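Local coordinates for coelenterazine-binding protein with bound coelenterazine (Renilla muelleri, PDB 2HPS) that binds the luciferin coelenterazine and probably makes it available to luciferase and oxygen only when calcium is bound, at residues I31-Y36 with L70-R75; Q59-V64 with V101-I106; D87-M92 with D166-L171; F144-F149 with T174-A179. One frame throughout, in Å; residues are numbered along the deposited sequence.

How the contacts relate
Contacts 1 and 2 join different EF-hand regions, contact 3 joins helix 78-91 to the fourth region, and contact 4 joins that region to the last helix. Centres of contacts 1 and 2 are about 16 Å apart; helices 33-47 and 51-68, which carry one segment of each, are consecutive, and the loop of contact 1 leaves the second. Tyr36 and Phe61 from these two belong to the coelenterazine pocket; contacts 3 and 4 lie farther from the ligand, about 18 Å apart, on consecutive, touching helices 157-169 and 175-180. Contact 1 closes before 3 and 4 open, and 2 before 4; the other pairs interleave. Contacts 1 and 4, about 29 Å apart, flank the chain's centre.

Contact 1 (I31-Y36 with L70-R75); sequences ISREDY and LAPGVR. With CTZ (c2-hydroxy-coelenterazine), chain B.
Arg33 reaches Leu70 with CG anti to its backbone N (chi1 -166°) and a chain extended as far as NE, which lays the side chain beside Pro72, both pointing the same way. Arg33 NH1 donates to Leu70 O at 3.1 Å, with the oxygen close to the guanidinium plane and the N-H direction fairly straight at 156°. Pro72 CG lies over one face of the guanidinium, toward its rim, and Asp66 of helix 51-68 gives Arg33 NH1 its salt-bridge partner. Leu70 fills the inner side: its CD2 packs on Ile31 CG1 at 3.9 Å, while its CD1 comes within 4.0 Å of Tyr36 CB, each pair of side chains crossing at about a right angle. Arg75 CA approaches Ile31 O at 3.5 Å in a CA-H...O contact, beside the short antiparallel pairing of strands 30-32 and 75-77 that joins the first two EF-hand regions. Ser32, the N-cap of helix 33-47, forms a capping box with Asp35, though both bonds are weak. Tyr36 OH and coelenterazine O17 share a 2.6 Å hydrogen bond in which either could be the donor; O17 lies in the plane of the tyrosine ring, at its edge. A phenylalanine here would probably leave O17, Gln103 and Arg19 without the hydroxyl they bond. Charged Arg33 thus ties the helix start to the loop just ahead of the turn, while apolar packing on Leu70 backs the ligand-binding tyrosine.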
# COMPACT_ATOMS: atom_id res chain seq x y z
N ILE A 31 4.79 -1.62 15.27
CA ILE A 31 5.15 -0.57 14.32
C ILE A 31 4.98 0.82 14.93
O ILE A 31 4.27 1.00 15.93
CB ILE A 31 4.34 -0.66 13.00
CG1 ILE A 31 2.83 -0.59 13.26
CG2 ILE A 31 4.73 -1.94 12.22
CD1 ILE A 31 2.00 -0.39 11.97
N SER A 32 5.62 1.80 14.31
CA SER A 32 5.56 3.17 14.80
C SER A 32 5.53 4.14 13.64
O SER A 32 5.77 3.76 12.47
CB SER A 32 6.81 3.47 15.63
OG SER A 32 7.92 3.53 14.77
N ARG A 33 5.29 5.41 13.98
CA ARG A 33 5.28 6.51 13.01
C ARG A 33 6.54 6.52 12.18
O ARG A 33 6.48 6.59 10.94
CB ARG A 33 5.13 7.82 13.77
CG ARG A 33 4.77 9.04 12.95
CD ARG A 33 4.44 10.22 13.86
NE ARG A 33 4.04 11.39 13.10
CZ ARG A 33 2.78 11.67 12.76
NH1 ARG A 33 1.80 10.85 13.12
NH2 ARG A 33 2.51 12.77 12.07
N GLU A 34 7.72 6.41 12.82
CA GLU A 34 8.95 6.48 12.03
C GLU A 34 9.15 5.28 11.10
O GLU A 34 9.75 5.42 10.06
CB GLU A 34 10.21 6.74 12.87
CG GLU A 34 10.48 5.74 13.95
CD GLU A 34 9.94 6.19 15.30
OE1 GLU A 34 10.74 6.15 16.27
OE2 GLU A 34 8.74 6.59 15.39
N ASP A 35 8.64 4.11 11.50
CA ASP A 35 8.62 2.94 10.60
C ASP A 35 7.85 3.26 9.30
O ASP A 35 8.25 2.86 8.20
CB ASP A 35 7.98 1.73 11.29
CG ASP A 35 8.77 1.22 12.50
OD1 ASP A 35 10.01 1.38 12.55
OD2 ASP A 35 8.14 0.62 13.39
N TYR A 36 6.74 3.98 9.46
CA TYR A 36 5.94 4.39 8.31
C TYR A 36 6.69 5.42 7.44
O TYR A 36 6.73 5.32 6.21
CB TYR A 36 4.57 4.88 8.78
CG TYR A 36 3.45 4.61 7.79
CD1 TYR A 36 3.26 3.33 7.24
CD2 TYR A 36 2.57 5.64 7.42
CE1 TYR A 36 2.23 3.10 6.32
CE2 TYR A 36 1.54 5.41 6.52
CZ TYR A 36 1.37 4.14 5.97
OH TYR A 36 0.34 3.95 5.07
N LEU A 70 -0.78 5.73 14.42
CA LEU A 70 0.68 5.80 14.57
C LEU A 70 1.08 7.21 15.01
O LEU A 70 1.77 7.93 14.28
CB LEU A 70 1.39 5.39 13.28
CG LEU A 70 1.10 3.98 12.79
CD1 LEU A 70 1.94 3.73 11.54
CD2 LEU A 70 1.42 2.96 13.89
N ALA A 71 0.61 7.57 16.20
CA ALA A 71 0.87 8.88 16.80
C ALA A 71 2.34 9.01 17.18
O ALA A 71 3.02 8.01 17.39
CB ALA A 71 -0.03 9.08 18.03
N PRO A 72 2.87 10.26 17.23
CA PRO A 72 4.26 10.43 17.66
C PRO A 72 4.52 9.73 19.00
O PRO A 72 3.69 9.79 19.92
CB PRO A 72 4.40 11.95 17.81
CG PRO A 72 3.39 12.51 16.88
CD PRO A 72 2.23 11.55 16.88
N GLY A 73 5.63 9.01 19.07
CA GLY A 73 6.06 8.38 20.31
C GLY A 73 5.46 7.04 20.67
O GLY A 73 5.99 6.34 21.54
N VAL A 74 4.35 6.66 20.02
CA VAL A 74 3.69 5.39 20.35
C VAL A 74 4.22 4.24 19.49
O VAL A 74 4.79 4.44 18.41
CB VAL A 74 2.13 5.45 20.31
CG1 VAL A 74 1.60 6.69 21.01
CG2 VAL A 74 1.60 5.37 18.87
N ARG A 75 4.05 3.04 20.02
CA ARG A 75 4.44 1.82 19.35
C ARG A 75 3.21 0.96 19.55
O ARG A 75 2.79 0.75 20.69
CB ARG A 75 5.66 1.25 20.07
CG ARG A 75 6.08 -0.13 19.67
CD ARG A 75 7.41 -0.47 20.32
NE ARG A 75 7.87 -1.81 19.96
CZ ARG A 75 7.65 -2.90 20.69
NH1 ARG A 75 6.97 -2.81 21.83
NH2 ARG A 75 8.10 -4.08 20.27
N1 CTZ B . 3.64 -1.40 -0.43
C2 CTZ B . 4.59 -1.25 0.54
C3 CTZ B . 5.13 -2.60 0.67
N4 CTZ B . 4.54 -3.44 -0.17
C5 CTZ B . 4.71 -4.77 -0.38
C6 CTZ B . 3.91 -5.40 -1.33
N7 CTZ B . 2.98 -4.72 -2.03
C8 CTZ B . 2.79 -3.39 -1.85
C9 CTZ B . 3.62 -2.71 -0.83
C10 CTZ B . 4.94 0.03 1.27
C11 CTZ B . 3.71 0.44 2.04
C12 CTZ B . 3.03 1.59 1.67
C13 CTZ B . 1.88 1.99 2.35
C14 CTZ B . 1.43 1.21 3.41
C15 CTZ B . 2.11 0.04 3.78
C16 CTZ B . 3.25 -0.35 3.09
O17 CTZ B . 0.31 1.60 4.08
O18 CTZ B . 6.06 -2.97 1.50
C19 CTZ B . 4.11 -6.84 -1.59
C20 CTZ B . 4.45 -7.74 -0.57
C21 CTZ B . 4.64 -9.09 -0.86
C22 CTZ B . 4.51 -9.55 -2.18
C23 CTZ B . 4.18 -8.67 -3.20
C24 CTZ B . 3.98 -7.32 -2.91
O25 CTZ B . 4.71 -10.87 -2.43
C26 CTZ B . 1.74 -2.59 -2.60
C27 CTZ B . 2.32 -2.14 -3.92
C28 CTZ B . 2.55 -0.80 -4.19
C29 CTZ B . 3.08 -0.43 -5.43
C30 CTZ B . 3.39 -1.42 -6.38
C31 CTZ B . 3.15 -2.77 -6.10
C32 CTZ B . 2.60 -3.13 -4.87

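Contact 2 (Q59-V64 with V101-I106)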
# COMPACT_ATOMS: atom_id res chain seq x y z
N GLN A 59 4.55 13.90 4.01
CA GLN A 59 3.38 14.47 4.62
C GLN A 59 2.13 13.60 4.40
O GLN A 59 1.30 13.46 5.30
CB GLN A 59 3.16 15.90 4.12
CG GLN A 59 4.17 16.89 4.71
CD GLN A 59 4.07 17.01 6.23
OE1 GLN A 59 2.98 16.96 6.81
NE2 GLN A 59 5.22 17.15 6.89
N GLU A 60 2.03 12.98 3.23
CA GLU A 60 0.87 12.13 2.96
C GLU A 60 0.95 10.89 3.83
O GLU A 60 -0.05 10.48 4.44
CB GLU A 60 0.72 11.78 1.47
CG GLU A 60 -0.53 10.92 1.14
CD GLU A 60 -1.89 11.56 1.52
OE1 GLU A 60 -1.99 12.76 1.90
OE2 GLU A 60 -2.90 10.83 1.45
N PHE A 61 2.15 10.31 3.93
CA PHE A 61 2.33 9.19 4.86
C PHE A 61 2.01 9.54 6.31
O PHE A 61 1.42 8.74 7.03
CB PHE A 61 3.72 8.56 4.72
CG PHE A 61 3.79 7.51 3.63
CD1 PHE A 61 3.69 7.88 2.29
CD2 PHE A 61 3.91 6.16 3.96
CE1 PHE A 61 3.73 6.89 1.27
CE2 PHE A 61 3.94 5.18 2.97
CZ PHE A 61 3.86 5.55 1.62
N LEU A 62 2.39 10.75 6.74
CA LEU A 62 2.07 11.17 8.10
C LEU A 62 0.57 11.32 8.29
O LEU A 62 0.04 10.97 9.34
CB LEU A 62 2.79 12.48 8.45
CG LEU A 62 4.31 12.39 8.58
CD1 LEU A 62 4.85 13.82 8.77
CD2 LEU A 62 4.76 11.47 9.72
N ARG A 63 -0.12 11.83 7.27
CA ARG A 63 -1.57 12.01 7.33
C ARG A 63 -2.27 10.66 7.54
O ARG A 63 -3.17 10.52 8.39
CB ARG A 63 -2.07 12.70 6.06
CG ARG A 63 -3.54 13.18 6.18
CD ARG A 63 -3.99 13.84 4.86
NE ARG A 63 -4.20 12.85 3.81
CZ ARG A 63 -5.30 12.11 3.69
NH1 ARG A 63 -6.31 12.25 4.55
NH2 ARG A 63 -5.39 11.22 2.71
N VAL A 64 -1.85 9.67 6.76
CA VAL A 64 -2.34 8.29 6.89
C VAL A 64 -1.89 7.68 8.24
O VAL A 64 -2.70 7.04 8.90
CB VAL A 64 -1.95 7.45 5.66
CG1 VAL A 64 -2.41 5.99 5.81
CG2 VAL A 64 -2.58 8.06 4.40
N VAL A 101 -7.15 7.13 -1.73
CA VAL A 101 -6.26 6.53 -2.74
C VAL A 101 -5.12 7.44 -3.18
O VAL A 101 -4.26 7.05 -3.98
CB VAL A 101 -7.04 6.00 -3.96
CG1 VAL A 101 -8.09 4.97 -3.49
CG2 VAL A 101 -7.70 7.15 -4.75
N ILE A 102 -5.12 8.66 -2.66
CA ILE A 102 -4.06 9.62 -2.97
C ILE A 102 -2.66 9.08 -2.69
O ILE A 102 -1.75 9.24 -3.51
CB ILE A 102 -4.37 10.98 -2.26
CG1 ILE A 102 -5.62 11.61 -2.88
CG2 ILE A 102 -3.16 11.90 -2.26
CD1 ILE A 102 -5.45 12.12 -4.35
N GLN A 103 -2.48 8.41 -1.56
CA GLN A 103 -1.21 7.80 -1.23
C GLN A 103 -0.75 6.82 -2.32
O GLN A 103 0.41 6.85 -2.76
CB GLN A 103 -1.35 7.09 0.10
CG GLN A 103 -0.08 6.67 0.75
CD GLN A 103 -0.35 5.89 2.04
OE1 GLN A 103 -1.47 5.40 2.27
NE2 GLN A 103 0.65 5.80 2.89
N SER A 104 -1.67 5.98 -2.79
CA SER A 104 -1.34 4.99 -3.80
C SER A 104 -1.05 5.65 -5.15
O SER A 104 -0.21 5.17 -5.90
CB SER A 104 -2.46 3.97 -3.94
OG SER A 104 -2.53 3.12 -2.80
N LEU A 105 -1.76 6.74 -5.46
CA LEU A 105 -1.51 7.48 -6.71
C LEU A 105 -0.16 8.20 -6.69
O LEU A 105 0.51 8.31 -7.73
CB LEU A 105 -2.66 8.45 -7.00
CG LEU A 105 -3.96 7.76 -7.44
CD1 LEU A 105 -5.14 8.73 -7.55
CD2 LEU A 105 -3.78 6.96 -8.75
N ILE A 106 0.24 8.69 -5.51
CA ILE A 106 1.61 9.20 -5.34
C ILE A 106 2.62 8.10 -5.64
O ILE A 106 3.57 8.32 -6.41
CB ILE A 106 1.83 9.82 -3.94
CG1 ILE A 106 1.01 11.11 -3.81
CG2 ILE A 106 3.34 10.06 -3.66
CD1 ILE A 106 1.18 11.80 -2.46
O HOH W 1 -4.33 8.69 0.67
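Gln103 and Phe61 make the closest approach between these two helical segments: the amide NE2 of Gln103 sits 3.2 Å above the plane of the Phe61 ring, over its centre, with ring and amide planes 76° apart. The aliphatic part of the glutamine follows, Gln103 CG lying 3.9 Å from Phe61 CE1. On the other branch of the amide, Gln103 OE1 meets Val64 tip to tip, 3.6 Å from Val64 CG2. Glu60 lies across the base of Gln103, its CG beside Gln103 CB, and Glu60 CB touches Ile106 CD1 at 4.0 Å. The carboxylate reaches the backbone of the other helix through one water, 2.7 Å from Glu60 OE2 and 2.9 Å from Gln103 N; the water donates to Glu60 OE2 and accepts from Gln103 N.

The next shell holds these groups in place. Arg63, one turn along from Glu60, grips its carboxylate side-on, Arg63 NE to Glu60 OE1 and Arg63 NH2 to Glu60 OE2, the latter at 2.8 Å on the syn lone pair. An alanine at Glu60 would probably leave Arg63 without its carboxylate mate and the water without its acceptor there. Gln103 NE2 is also hydrogen-bonded to Tyr36 OH, which probably helps hold the amide in this rotation, and Phe61 packs on Ile39 and Ile43 of helix 33-47. The nearly antiparallel pair, at 151° and 10.3 Å between segment axes, joins helices of the second and third EF-hand regions and contributes Phe61 to the coelenterazine pocket, with Gln103 touching the ligand.

Contact 3 (D87-M92 with D166-L171)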
# COMPACT_ATOMS: atom_id res chain seq x y z
N ASP A 87 -11.30 0.06 10.48
CA ASP A 87 -12.31 0.96 11.07
C ASP A 87 -12.38 2.27 10.28
O ASP A 87 -13.48 2.72 9.94
CB ASP A 87 -12.01 1.25 12.55
CG ASP A 87 -12.37 0.10 13.47
OD1 ASP A 87 -13.06 -0.84 13.03
OD2 ASP A 87 -11.95 0.14 14.65
N SER A 88 -11.22 2.84 9.97
CA SER A 88 -11.14 4.11 9.20
C SER A 88 -11.65 3.98 7.76
O SER A 88 -12.51 4.76 7.32
CB SER A 88 -9.75 4.73 9.26
OG SER A 88 -8.75 3.87 8.77
N LEU A 89 -11.12 2.99 7.04
CA LEU A 89 -11.47 2.81 5.62
C LEU A 89 -12.92 2.46 5.38
O LEU A 89 -13.52 2.98 4.45
CB LEU A 89 -10.57 1.74 4.98
CG LEU A 89 -9.14 2.22 4.77
CD1 LEU A 89 -8.20 1.03 4.56
CD2 LEU A 89 -9.07 3.23 3.60
N LEU A 90 -13.49 1.59 6.22
CA LEU A 90 -14.85 1.11 5.95
C LEU A 90 -15.94 2.12 6.34
O LEU A 90 -17.09 1.95 5.96
CB LEU A 90 -15.08 -0.28 6.58
CG LEU A 90 -14.24 -1.41 5.95
CD1 LEU A 90 -14.62 -2.78 6.54
CD2 LEU A 90 -14.31 -1.44 4.42
N LYS A 91 -15.54 3.15 7.08
CA LYS A 91 -16.41 4.27 7.49
C LYS A 91 -16.59 5.28 6.34
O LYS A 91 -17.58 6.04 6.30
CB LYS A 91 -15.77 4.97 8.69
CG LYS A 91 -16.65 5.92 9.50
CD LYS A 91 -15.88 6.47 10.70
N MSE A 92 -15.64 5.29 5.41
CA MSE A 92 -15.55 6.39 4.43
C MSE A 92 -16.62 6.31 3.38
O MSE A 92 -16.99 5.22 2.94
CB MSE A 92 -14.18 6.41 3.76
CG MSE A 92 -13.03 6.70 4.69
SE MSE A 92 -11.41 6.59 3.66
CE MSE A 92 -10.06 6.77 5.07
N ASP A 166 -9.93 -2.13 -4.72
CA ASP A 166 -10.39 -3.44 -4.29
C ASP A 166 -9.69 -3.85 -2.98
O ASP A 166 -10.34 -4.35 -2.05
CB ASP A 166 -9.98 -4.37 -5.43
CG ASP A 166 -10.39 -5.80 -5.22
OD1 ASP A 166 -11.04 -6.11 -4.20
OD2 ASP A 166 -10.06 -6.60 -6.13
N PHE A 167 -8.40 -3.60 -2.90
CA PHE A 167 -7.67 -3.92 -1.67
C PHE A 167 -8.17 -3.08 -0.49
O PHE A 167 -8.45 -3.61 0.57
CB PHE A 167 -6.18 -3.72 -1.86
CG PHE A 167 -5.37 -4.15 -0.66
CD1 PHE A 167 -5.05 -5.50 -0.48
CD2 PHE A 167 -4.96 -3.24 0.30
CE1 PHE A 167 -4.33 -5.93 0.63
CE2 PHE A 167 -4.22 -3.66 1.43
CZ PHE A 167 -3.90 -5.00 1.59
N LEU A 168 -8.29 -1.77 -0.69
CA LEU A 168 -8.63 -0.87 0.43
C LEU A 168 -10.08 -0.95 0.90
O LEU A 168 -10.34 -0.81 2.11
CB LEU A 168 -8.26 0.58 0.08
CG LEU A 168 -6.76 0.92 0.03
CD1 LEU A 168 -6.64 2.39 -0.37
CD2 LEU A 168 -6.05 0.64 1.36
N PHE A 169 -11.02 -1.19 -0.01
CA PHE A 169 -12.44 -1.13 0.32
C PHE A 169 -13.25 -2.40 0.11
O PHE A 169 -14.41 -2.48 0.53
CB PHE A 169 -13.13 0.02 -0.45
CG PHE A 169 -12.51 1.35 -0.18
CD1 PHE A 169 -12.66 1.95 1.06
CD2 PHE A 169 -11.78 2.01 -1.17
CE1 PHE A 169 -12.09 3.19 1.32
CE2 PHE A 169 -11.20 3.24 -0.91
CZ PHE A 169 -11.35 3.83 0.33
N GLY A 170 -12.65 -3.39 -0.55
CA GLY A 170 -13.34 -4.63 -0.88
C GLY A 170 -13.68 -5.44 0.36
O GLY A 170 -12.85 -5.59 1.25
N LEU A 171 -14.91 -5.95 0.41
CA LEU A 171 -15.37 -6.79 1.51
C LEU A 171 -15.34 -8.26 1.11
O LEU A 171 -15.43 -9.14 1.97
CB LEU A 171 -16.79 -6.42 1.93
CG LEU A 171 -16.98 -5.00 2.45
CD1 LEU A 171 -18.44 -4.76 2.80
CD2 LEU A 171 -16.09 -4.73 3.63
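Two helix ends, the last turn of helix 78-91 and that of helix 157-169 in the fourth EF-hand region, come together here through leucines and one phenylalanine. Leu89 lies at the centre. Leu89 CD1 packs 3.9 Å from Leu168 CD2, and its other methyl, Leu89 CD2, rests 3.8 Å from Phe169 CE1, with the two side chains crossing at about a right angle. The Phe169 ring presents its edge to the neighbouring helix: Leu89 O lies in the ring plane, 3.4 Å from Phe169 CE1. Phe169 CG stands anti to its own carbonyl carbon (chi1 -58°), and the ring edge meets Leu89 O. The selenium of Met92, a selenomethionine, also lies at the ring edge, SE being 4.2 Å from Phe169 CE1 and its direction from the ring centroid 87° off the normal, a Met-aromatic contact. Beyond the ring Leu90 meets Leu171, with CD1 and CD2 of Leu90 each 3.8 Å from Leu171 CD2.

Helix 6-21 packs nearby: Met16 touches Leu89, and His12 touches Leu90 and donates to Leu168 O. Lys97 makes a cation-pi contact with Phe169. No hydrogen bond crosses between the two segments, so the join rests on apolar packing, with the ring's hydrogen-bearing rim turned to a carbonyl oxygen and a selenium. Such an edge, slightly positive, probably suits both partners.

Contact 4 (F144-F149 with T174-A179); sequences FNTLDF and TALANA
Leu176 pushes its two methyls between Thr146 and Phe149: Leu176 CD2 comes 3.5 Å from the carbonyl oxygen O of Thr146, and Leu176 CD1 lies 3.8 Å from Phe149 CD2. Leucine and phenylalanine side chains cross at about a right angle here. In Phe149 the first torsion (chi1 61°) places CG between the backbone N and the carbonyl carbon. A second meeting point lies one turn along helix 175-180, where Thr146 CG2 touches Ala179 CB at 3.6 Å; Thr146 CG2 is also 4.0 Å from Ala175 O. The CG2 branch stands anti to the threonine backbone N, while its hydroxyl makes a weak bond back to Thr142 O.

At the start of the second helix Thr174 is the N-cap, Thr174 OG1 accepting from Ala177 N at 3.0 Å and at an angle of 166°. Asp148, the centre of an inverse gamma turn between Leu147 and Phe149, probably serves as the first ligand of the second calcium site, although no metal is bound here; its oxygens instead accept from the backbone N of Asn152 and Gly153. No hydrogen bond links the two segments. Small methyls, a leucine and the Phe149 ring join the last helix to the residues at the start of the calcium loop, an apolar seam in which van der Waals contact does the holding.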
# COMPACT_ATOMS: atom_id res chain seq x y z
N PHE A 144 3.48 -8.19 -10.13
CA PHE A 144 3.28 -7.49 -11.40
C PHE A 144 2.35 -8.28 -12.31
O PHE A 144 1.39 -7.73 -12.87
CB PHE A 144 4.61 -7.31 -12.14
CG PHE A 144 4.45 -6.68 -13.51
CD1 PHE A 144 4.38 -5.29 -13.65
CD2 PHE A 144 4.29 -7.48 -14.65
CE1 PHE A 144 4.19 -4.69 -14.91
CE2 PHE A 144 4.10 -6.90 -15.92
CZ PHE A 144 4.05 -5.51 -16.05
N ASN A 145 2.66 -9.57 -12.48
CA ASN A 145 1.88 -10.41 -13.40
C ASN A 145 0.39 -10.44 -13.07
O ASN A 145 -0.46 -10.36 -13.96
CB ASN A 145 2.46 -11.82 -13.43
CG ASN A 145 1.83 -12.70 -14.50
OD1 ASN A 145 1.83 -12.33 -15.69
ND2 ASN A 145 1.27 -13.85 -14.09
N THR A 146 0.06 -10.53 -11.78
CA THR A 146 -1.32 -10.51 -11.35
C THR A 146 -1.99 -9.13 -11.55
O THR A 146 -3.12 -9.04 -12.04
CB THR A 146 -1.47 -11.01 -9.88
OG1 THR A 146 -0.93 -12.35 -9.75
CG2 THR A 146 -2.94 -10.98 -9.45
N LEU A 147 -1.28 -8.06 -11.20
CA LEU A 147 -1.85 -6.72 -11.31
C LEU A 147 -2.02 -6.27 -12.76
O LEU A 147 -2.83 -5.40 -13.07
CB LEU A 147 -1.00 -5.71 -10.55
CG LEU A 147 -1.50 -5.39 -9.14
CD1 LEU A 147 -1.54 -6.61 -8.26
CD2 LEU A 147 -0.56 -4.37 -8.51
N ASP A 148 -1.23 -6.89 -13.64
CA ASP A 148 -1.36 -6.76 -15.09
C ASP A 148 -2.53 -7.66 -15.52
O ASP A 148 -2.34 -8.69 -16.20
CB ASP A 148 -0.03 -7.20 -15.75
CG ASP A 148 -0.06 -7.13 -17.28
OD1 ASP A 148 -0.85 -6.36 -17.87
OD2 ASP A 148 0.75 -7.86 -17.90
N PHE A 149 -3.73 -7.29 -15.09
CA PHE A 149 -4.88 -8.17 -15.24
C PHE A 149 -5.39 -8.23 -16.67
O PHE A 149 -6.11 -9.18 -17.05
CB PHE A 149 -5.98 -7.88 -14.20
CG PHE A 149 -6.56 -6.48 -14.26
CD1 PHE A 149 -7.51 -6.15 -15.24
CD2 PHE A 149 -6.23 -5.53 -13.30
CE1 PHE A 149 -8.08 -4.87 -15.29
CE2 PHE A 149 -6.80 -4.26 -13.33
CZ PHE A 149 -7.73 -3.93 -14.32
N THR A 174 -10.85 -11.15 -3.72
CA THR A 174 -10.54 -11.17 -5.15
C THR A 174 -9.07 -11.52 -5.37
O THR A 174 -8.25 -11.36 -4.46
CB THR A 174 -10.78 -9.82 -5.85
OG1 THR A 174 -9.81 -8.87 -5.39
CG2 THR A 174 -12.19 -9.28 -5.61
N ALA A 175 -8.75 -11.96 -6.59
CA ALA A 175 -7.35 -12.27 -6.93
C ALA A 175 -6.46 -11.04 -6.76
O ALA A 175 -5.33 -11.15 -6.28
CB ALA A 175 -7.27 -12.78 -8.36
N LEU A 176 -6.96 -9.87 -7.13
CA LEU A 176 -6.14 -8.65 -7.08
C LEU A 176 -5.85 -8.28 -5.63
O LEU A 176 -4.70 -8.00 -5.27
CB LEU A 176 -6.84 -7.48 -7.80
CG LEU A 176 -6.96 -7.63 -9.33
CD1 LEU A 176 -7.77 -6.47 -9.91
CD2 LEU A 176 -5.57 -7.71 -9.97
N ALA A 177 -6.89 -8.32 -4.80
CA ALA A 177 -6.68 -7.97 -3.38
C ALA A 177 -5.80 -9.00 -2.68
O ALA A 177 -5.01 -8.67 -1.79
CB ALA A 177 -8.00 -7.81 -2.67
N ASN A 178 -5.93 -10.26 -3.08
CA ASN A 178 -5.07 -11.32 -2.54
C ASN A 178 -3.60 -11.23 -2.96
O ASN A 178 -2.76 -11.92 -2.38
CB ASN A 178 -5.62 -12.70 -2.94
CG ASN A 178 -6.84 -13.13 -2.11
OD1 ASN A 178 -7.23 -12.49 -1.10
ND2 ASN A 178 -7.45 -14.27 -2.52
N ALA A 179 -3.30 -10.39 -3.96
CA ALA A 179 -1.95 -10.32 -4.52
C ALA A 179 -1.21 -9.01 -4.24
O ALA A 179 0.03 -8.99 -4.21
CB ALA A 179 -1.98 -10.57 -6.01